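Local coordinates for protein orotidine 5'-phosphate decarboxylase (PDB 3TFX) that probably catalyses the decarboxylation of orotidine 5'-monophosphate to uridine 5'-monophosphate, the last step of de novo UMP synthesis, at residues K64-P69 with S95-S100; L11-E16 with M38-N43. All blocks are in the same frame, centred on the assembly; numbering follows the deposited sequence.

Interaction 1. Residues K64-P69 with S95-S100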
loop_
_atom_site.group_PDB
_atom_site.type_symbol
_atom_site.label_atom_id
_atom_site.label_comp_id
_atom_site.label_asym_id
_atom_site.label_seq_id
_atom_site.Cartn_x
_atom_site.Cartn_y
_atom_site.Cartn_z
ATOM N N LYS A 64 -2.851 0.563 3.490
ATOM C CA LYS A 64 -1.517 0.310 4.085
ATOM C C LYS A 64 -0.356 0.962 3.309
ATOM O O LYS A 64 0.585 0.286 2.873
ATOM C CB LYS A 64 -1.260 -1.197 4.283
ATOM C CG LYS A 64 -2.365 -1.932 5.054
ATOM C CD LYS A 64 -1.935 -3.331 5.483
ATOM C CE LYS A 64 -3.041 -4.026 6.319
ATOM N NZ LYS A 64 -4.383 -4.053 5.618
HETATM N N MSE A 65 -0.428 2.274 3.126
HETATM C CA MSE A 65 0.563 2.944 2.276
HETATM C C MSE A 65 1.962 2.689 2.804
HETATM O O MSE A 65 2.198 2.761 4.024
HETATM C CB MSE A 65 0.270 4.430 2.158
HETATM C CG MSE A 65 -0.936 4.736 1.288
HETATM SE SE MSE A 65 -1.406 6.632 1.365
HETATM C CE MSE A 65 -2.023 6.679 3.233
ATOM N N HIS A 66 2.864 2.331 1.893
ATOM C CA HIS A 66 4.262 2.065 2.243
ATOM C C HIS A 66 5.208 2.473 1.086
ATOM O O HIS A 66 5.484 1.688 0.152
ATOM C CB HIS A 66 4.424 0.593 2.622
ATOM C CG HIS A 66 5.757 0.251 3.207
ATOM N ND1 HIS A 66 6.132 -1.045 3.476
ATOM C CD2 HIS A 66 6.816 1.024 3.545
ATOM C CE1 HIS A 66 7.349 -1.055 3.988
ATOM N NE2 HIS A 66 7.786 0.189 4.040
ATOM N N ASP A 67 5.696 3.708 1.170
ATOM C CA ASP A 67 6.496 4.331 0.124
ATOM C C ASP A 67 7.315 5.446 0.803
ATOM O O ASP A 67 7.253 5.591 2.027
ATOM C CB ASP A 67 5.570 4.872 -0.982
ATOM C CG ASP A 67 6.258 4.964 -2.349
ATOM O OD1 ASP A 67 7.427 5.373 -2.401
ATOM O OD2 ASP A 67 5.628 4.643 -3.376
ATOM N N ILE A 68 8.080 6.216 0.031
ATOM C CA ILE A 68 8.920 7.296 0.586
ATOM C C ILE A 68 8.033 8.436 1.136
ATOM O O ILE A 68 6.912 8.592 0.680
ATOM C CB ILE A 68 9.988 7.811 -0.445
ATOM C CG1 ILE A 68 9.332 8.569 -1.608
ATOM C CG2 ILE A 68 10.823 6.638 -0.983
ATOM C CD1 ILE A 68 10.334 9.260 -2.534
ATOM N N PRO A 69 8.523 9.204 2.137
ATOM C CA PRO A 69 7.673 10.206 2.786
ATOM C C PRO A 69 6.924 11.146 1.829
ATOM O O PRO A 69 5.723 11.355 2.019
ATOM C CB PRO A 69 8.658 10.986 3.669
ATOM C CG PRO A 69 9.681 9.968 4.046
ATOM C CD PRO A 69 9.829 9.086 2.815
ATOM N N SER A 95 9.673 6.519 10.635
ATOM C CA SER A 95 9.189 7.686 11.358
ATOM C C SER A 95 8.759 8.873 10.492
ATOM O O SER A 95 7.679 9.453 10.700
ATOM C CB SER A 95 10.286 8.161 12.312
ATOM O OG SER A 95 9.782 9.218 13.080
ATOM N N GLN A 96 9.619 9.264 9.551
ATOM C CA GLN A 96 9.324 10.416 8.699
ATOM C C GLN A 96 8.123 10.170 7.781
ATOM O O GLN A 96 7.316 11.077 7.532
ATOM C CB GLN A 96 10.553 10.860 7.887
ATOM C CG GLN A 96 10.259 12.094 7.011
ATOM C CD GLN A 96 9.842 13.321 7.827
ATOM O OE1 GLN A 96 10.535 13.707 8.777
ATOM N NE2 GLN A 96 8.708 13.939 7.460
HETATM N N MSE A 97 8.010 8.941 7.290
HETATM C CA MSE A 97 6.899 8.571 6.419
HETATM C C MSE A 97 5.560 8.688 7.154
HETATM O O MSE A 97 4.556 9.136 6.589
HETATM C CB MSE A 97 7.097 7.152 5.887
HETATM C CG MSE A 97 6.228 6.844 4.693
HETATM SE SE MSE A 97 5.657 4.977 4.688
HETATM C CE MSE A 97 4.497 5.016 6.265
ATOM N N ILE A 98 5.552 8.302 8.426
ATOM C CA ILE A 98 4.334 8.395 9.228
ATOM C C ILE A 98 3.956 9.874 9.423
ATOM O O ILE A 98 2.793 10.247 9.229
ATOM C CB ILE A 98 4.459 7.643 10.577
ATOM C CG1 ILE A 98 4.648 6.144 10.345
ATOM C CG2 ILE A 98 3.238 7.915 11.486
ATOM C CD1 ILE A 98 5.060 5.355 11.620
ATOM N N LYS A 99 4.939 10.707 9.789
ATOM C CA LYS A 99 4.709 12.150 9.945
ATOM C C LYS A 99 4.179 12.781 8.658
ATOM O O LYS A 99 3.259 13.604 8.701
ATOM C CB LYS A 99 5.984 12.900 10.376
ATOM C CG LYS A 99 6.527 12.511 11.746
ATOM C CD LYS A 99 7.929 13.106 11.963
ATOM C CE LYS A 99 8.548 12.646 13.273
ATOM N NZ LYS A 99 9.894 13.309 13.461
ATOM N N SER A 100 4.760 12.395 7.518
ATOM C CA SER A 100 4.333 12.940 6.217
ATOM C C SER A 100 2.912 12.501 5.880
ATOM O O SER A 100 2.122 13.269 5.354
ATOM C CB SER A 100 5.322 12.541 5.110
ATOM O OG SER A 100 6.571 13.204 5.272
#
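The His66 imidazole meets the Met97 side chain at a slant: the selenium of this selenomethionine lies 5.3 Å from the ring centroid and 70° off the ring normal. The same ring meets that of His90 of its own chain, and its ND1 is hydrogen-bonded to ND1 of His66 in the second subunit. The other flat group, the amide of Gln96, has Ser100 almost in its plane, with NE2 donating to OG over 3.1 Å; this bond closes one turn of helix 95-108. A bend at chi2 (61°) swings the Gln96 chain round to reach that hydroxyl. Gln96 and Pro69 cross at roughly a right angle, CG against CG at 3.7 Å. Pro69 CB sits 3.4 Å from Ser100 OG, while Ser100 CB lies beside the Pro69 carbonyl oxygen, 3.3 Å from O. Pro69 is thus fitted into the groove between Gln96, Met97 and Ser100. Met97 does most of the remaining work. Met97 CG, anti to the backbone N (chi1 -163°), reaches the turn and comes within 3.1 Å of Asp67 O; Met97 SE follows at 3.2 Å from the same oxygen, and Met97 CE ends 3.9 Å from Met65 O. No hydrogen bond joins the two segments. The turn is tied from within by Ile68 N bonding the anti lone pair of Asp67 OD1, and Ile68 occupies the N-cap position of helix 69-80. Asp67 OD2 makes a salt bridge with Lys64 NZ of the second subunit, and Lys64 also pairs with Asp62 of its own chain. Here the turn after the third strand of a TIM barrel packs on the helix that follows the fourth, and it carries the Asp-x-Lys-x-x-Asp signature of OMP decarboxylases around the probable proton donor Lys64.

Interaction 2. Residues L11-E16 with M38-N43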
loop_
_atom_site.group_PDB
_atom_site.type_symbol
_atom_site.label_atom_id
_atom_site.label_comp_id
_atom_site.label_asym_id
_atom_site.label_seq_id
_atom_site.Cartn_x
_atom_site.Cartn_y
_atom_site.Cartn_z
ATOM N N LEU A 11 -15.700 -5.342 4.582
ATOM C CA LEU A 11 -16.285 -5.750 3.317
ATOM C C LEU A 11 -15.190 -6.273 2.402
ATOM O O LEU A 11 -14.345 -5.511 1.927
ATOM C CB LEU A 11 -17.024 -4.579 2.657
ATOM C CG LEU A 11 -18.080 -3.858 3.495
ATOM C CD1 LEU A 11 -18.742 -2.765 2.683
ATOM C CD2 LEU A 11 -19.130 -4.826 4.053
ATOM N N ASP A 12 -15.210 -7.582 2.185
ATOM C CA ASP A 12 -14.275 -8.255 1.309
ATOM C C ASP A 12 -15.040 -8.633 0.038
ATOM O O ASP A 12 -15.606 -9.722 -0.054
ATOM C CB ASP A 12 -13.714 -9.507 1.999
ATOM C CG ASP A 12 -12.975 -9.184 3.316
ATOM O OD1 ASP A 12 -12.432 -8.062 3.459
ATOM O OD2 ASP A 12 -12.934 -10.058 4.213
ATOM N N LEU A 13 -15.074 -7.704 -0.911
ATOM C CA LEU A 13 -15.749 -7.883 -2.191
ATOM C C LEU A 13 -15.049 -7.017 -3.236
ATOM O O LEU A 13 -14.353 -6.065 -2.876
ATOM C CB LEU A 13 -17.232 -7.502 -2.082
ATOM C CG LEU A 13 -17.584 -6.396 -1.083
ATOM C CD1 LEU A 13 -17.266 -5.022 -1.648
ATOM C CD2 LEU A 13 -19.050 -6.483 -0.655
ATOM N N ASP A 14 -15.256 -7.326 -4.518
ATOM C CA ASP A 14 -14.480 -6.692 -5.597
ATOM C C ASP A 14 -15.300 -5.895 -6.605
ATOM O O ASP A 14 -14.790 -5.532 -7.668
ATOM C CB ASP A 14 -13.645 -7.748 -6.335
ATOM C CG ASP A 14 -14.497 -8.759 -7.114
ATOM O OD1 ASP A 14 -13.900 -9.657 -7.713
ATOM O OD2 ASP A 14 -15.740 -8.663 -7.146
ATOM N N ASN A 15 -16.569 -5.642 -6.282
ATOM C CA ASN A 15 -17.470 -4.969 -7.209
ATOM C C ASN A 15 -18.554 -4.157 -6.513
ATOM O O ASN A 15 -19.128 -4.593 -5.501
ATOM C CB ASN A 15 -18.099 -5.965 -8.199
ATOM C CG ASN A 15 -18.922 -7.042 -7.508
ATOM O OD1 ASN A 15 -18.388 -8.016 -6.959
ATOM N ND2 ASN A 15 -20.229 -6.872 -7.536
ATOM N N GLU A 16 -18.830 -2.989 -7.091
ATOM C CA GLU A 16 -19.801 -2.019 -6.585
ATOM C C GLU A 16 -21.229 -2.567 -6.389
ATOM O O GLU A 16 -21.946 -2.127 -5.487
ATOM C CB GLU A 16 -19.829 -0.819 -7.529
ATOM C CG GLU A 16 -20.254 0.491 -6.899
ATOM C CD GLU A 16 -20.464 1.576 -7.939
ATOM O OE1 GLU A 16 -19.898 1.449 -9.049
ATOM O OE2 GLU A 16 -21.186 2.555 -7.642
HETATM N N MSE A 38 -7.663 -2.996 -0.636
HETATM C CA MSE A 38 -7.225 -3.103 -2.030
HETATM C C MSE A 38 -8.234 -3.786 -2.943
HETATM O O MSE A 38 -8.440 -3.343 -4.060
HETATM C CB MSE A 38 -5.943 -3.924 -2.110
HETATM C CG MSE A 38 -4.712 -3.166 -1.818
HETATM SE SE MSE A 38 -3.272 -4.458 -1.813
HETATM C CE MSE A 38 -2.089 -3.453 -0.620
ATOM N N GLU A 39 -8.809 -4.887 -2.467
ATOM C CA GLU A 39 -9.749 -5.688 -3.239
ATOM C C GLU A 39 -10.845 -4.827 -3.878
ATOM O O GLU A 39 -11.056 -4.893 -5.099
ATOM C CB GLU A 39 -10.336 -6.833 -2.392
ATOM C CG GLU A 39 -11.515 -7.574 -3.085
ATOM C CD GLU A 39 -11.815 -8.953 -2.502
ATOM O OE1 GLU A 39 -11.420 -9.236 -1.347
ATOM O OE2 GLU A 39 -12.447 -9.761 -3.214
ATOM N N LEU A 40 -11.520 -4.007 -3.073
ATOM C CA LEU A 40 -12.548 -3.125 -3.607
ATOM C C LEU A 40 -11.999 -1.861 -4.276
ATOM O O LEU A 40 -12.344 -1.562 -5.427
ATOM C CB LEU A 40 -13.593 -2.745 -2.543
ATOM C CG LEU A 40 -14.672 -1.794 -3.086
ATOM C CD1 LEU A 40 -15.518 -2.452 -4.201
ATOM C CD2 LEU A 40 -15.581 -1.283 -2.018
ATOM N N PHE A 41 -11.174 -1.106 -3.552
ATOM C CA PHE A 41 -10.679 0.181 -4.040
ATOM C C PHE A 41 -9.956 0.116 -5.395
ATOM O O PHE A 41 -10.179 0.977 -6.253
ATOM C CB PHE A 41 -9.821 0.877 -2.969
ATOM C CG PHE A 41 -9.427 2.300 -3.319
ATOM C CD1 PHE A 41 -10.385 3.289 -3.442
ATOM C CD2 PHE A 41 -8.091 2.638 -3.504
ATOM C CE1 PHE A 41 -10.026 4.588 -3.759
ATOM C CE2 PHE A 41 -7.723 3.937 -3.826
ATOM C CZ PHE A 41 -8.686 4.913 -3.946
ATOM N N TYR A 42 -9.126 -0.904 -5.606
ATOM C CA TYR A 42 -8.393 -1.040 -6.879
ATOM C C TYR A 42 -9.277 -1.501 -8.057
ATOM O O TYR A 42 -8.860 -1.390 -9.223
ATOM C CB TYR A 42 -7.159 -1.952 -6.729
ATOM C CG TYR A 42 -6.018 -1.386 -5.881
ATOM C CD1 TYR A 42 -6.140 -0.157 -5.220
ATOM C CD2 TYR A 42 -4.816 -2.105 -5.725
ATOM C CE1 TYR A 42 -5.079 0.361 -4.443
ATOM C CE2 TYR A 42 -3.753 -1.602 -4.954
ATOM C CZ TYR A 42 -3.902 -0.375 -4.304
ATOM O OH TYR A 42 -2.865 0.128 -3.555
ATOM N N ASN A 43 -10.468 -2.033 -7.752
ATOM C CA ASN A 43 -11.505 -2.271 -8.766
ATOM C C ASN A 43 -12.447 -1.077 -8.976
ATOM O O ASN A 43 -12.749 -0.718 -10.110
ATOM C CB ASN A 43 -12.345 -3.511 -8.428
ATOM C CG ASN A 43 -11.649 -4.803 -8.788
ATOM O OD1 ASN A 43 -11.407 -5.098 -9.967
ATOM N ND2 ASN A 43 -11.313 -5.586 -7.769
#
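Glu39 is the first helix residue to touch the loop and lies across its backbone at Leu13. Glu39 CG, anti to the backbone N (chi1 170°), sits 3.2 Å from Leu13 O, and the extended chain carries the carboxylate past the Leu13 peptide until Glu39 OE1 is 3.9 Å from Asp12 C. The same CG also touches Asp14 CB. With an alanine here, the Leu13 peptide and Asp14 CB would probably lose part of their cover, the part given by CG and the chain beyond it, leaving a gap beside the loop. Leu40, the next residue, has its CB 3.4 Å from the same Leu13 O. Beyond it the two leucines run side by side and point the same way, with a 4.0 Å approach between Leu13 CD1 and Leu40 CD1. Leu13 reaches this place with a skewed first torsion (chi1 31°), and Gln18 and Ile22 of helix 16-24 also touch its side chain. Leu40 CD1 also touches the backbone N of Asn15, at the N-cap position of that helix. One turn after Glu39, Asn43 closes the row: its CB stands 3.3 Å from Asp14 O, and its ND2 packs 3.5 Å from Asp14 CB. That Asn43 ND2 is bonded back to Glu39 O at 2.8 Å, the C=O to donor angle being 168°, which fixes the amide's rotation; its OD1 accepts Lys81 NZ of the second subunit. No hydrogen bond spans the contact, so aliphatic carbons and carbonyls hold it together. Glu39 OE2 and Asp14 OD1 are 4.7 Å apart, both on partly exposed residues, and their like charges probably repel mildly, whereas Asp12, a predicted substrate ligand, has Lys35 and Arg217 nearby.

Overall arrangement
Interaction 1 is mostly buried and interaction 2 only partly; each joins the loop after one barrel strand to a helix that follows the next, strands 58-65 and 86-90 in the first, 7-10 and 33-36 in the second. Their centres are 24 Å apart and they share no element, yet both reach the second subunit. Both rely on van der Waals contact, but with different groups: interaction 1 sets a selenomethionine and a proline against a turn whose charged and imidazole groups face the dimer partner, whereas interaction 2 pairs leucines beside acidic side chains. Residues predicted to bind substrate occur in both, including Lys64 in the first and Asp12 in the second.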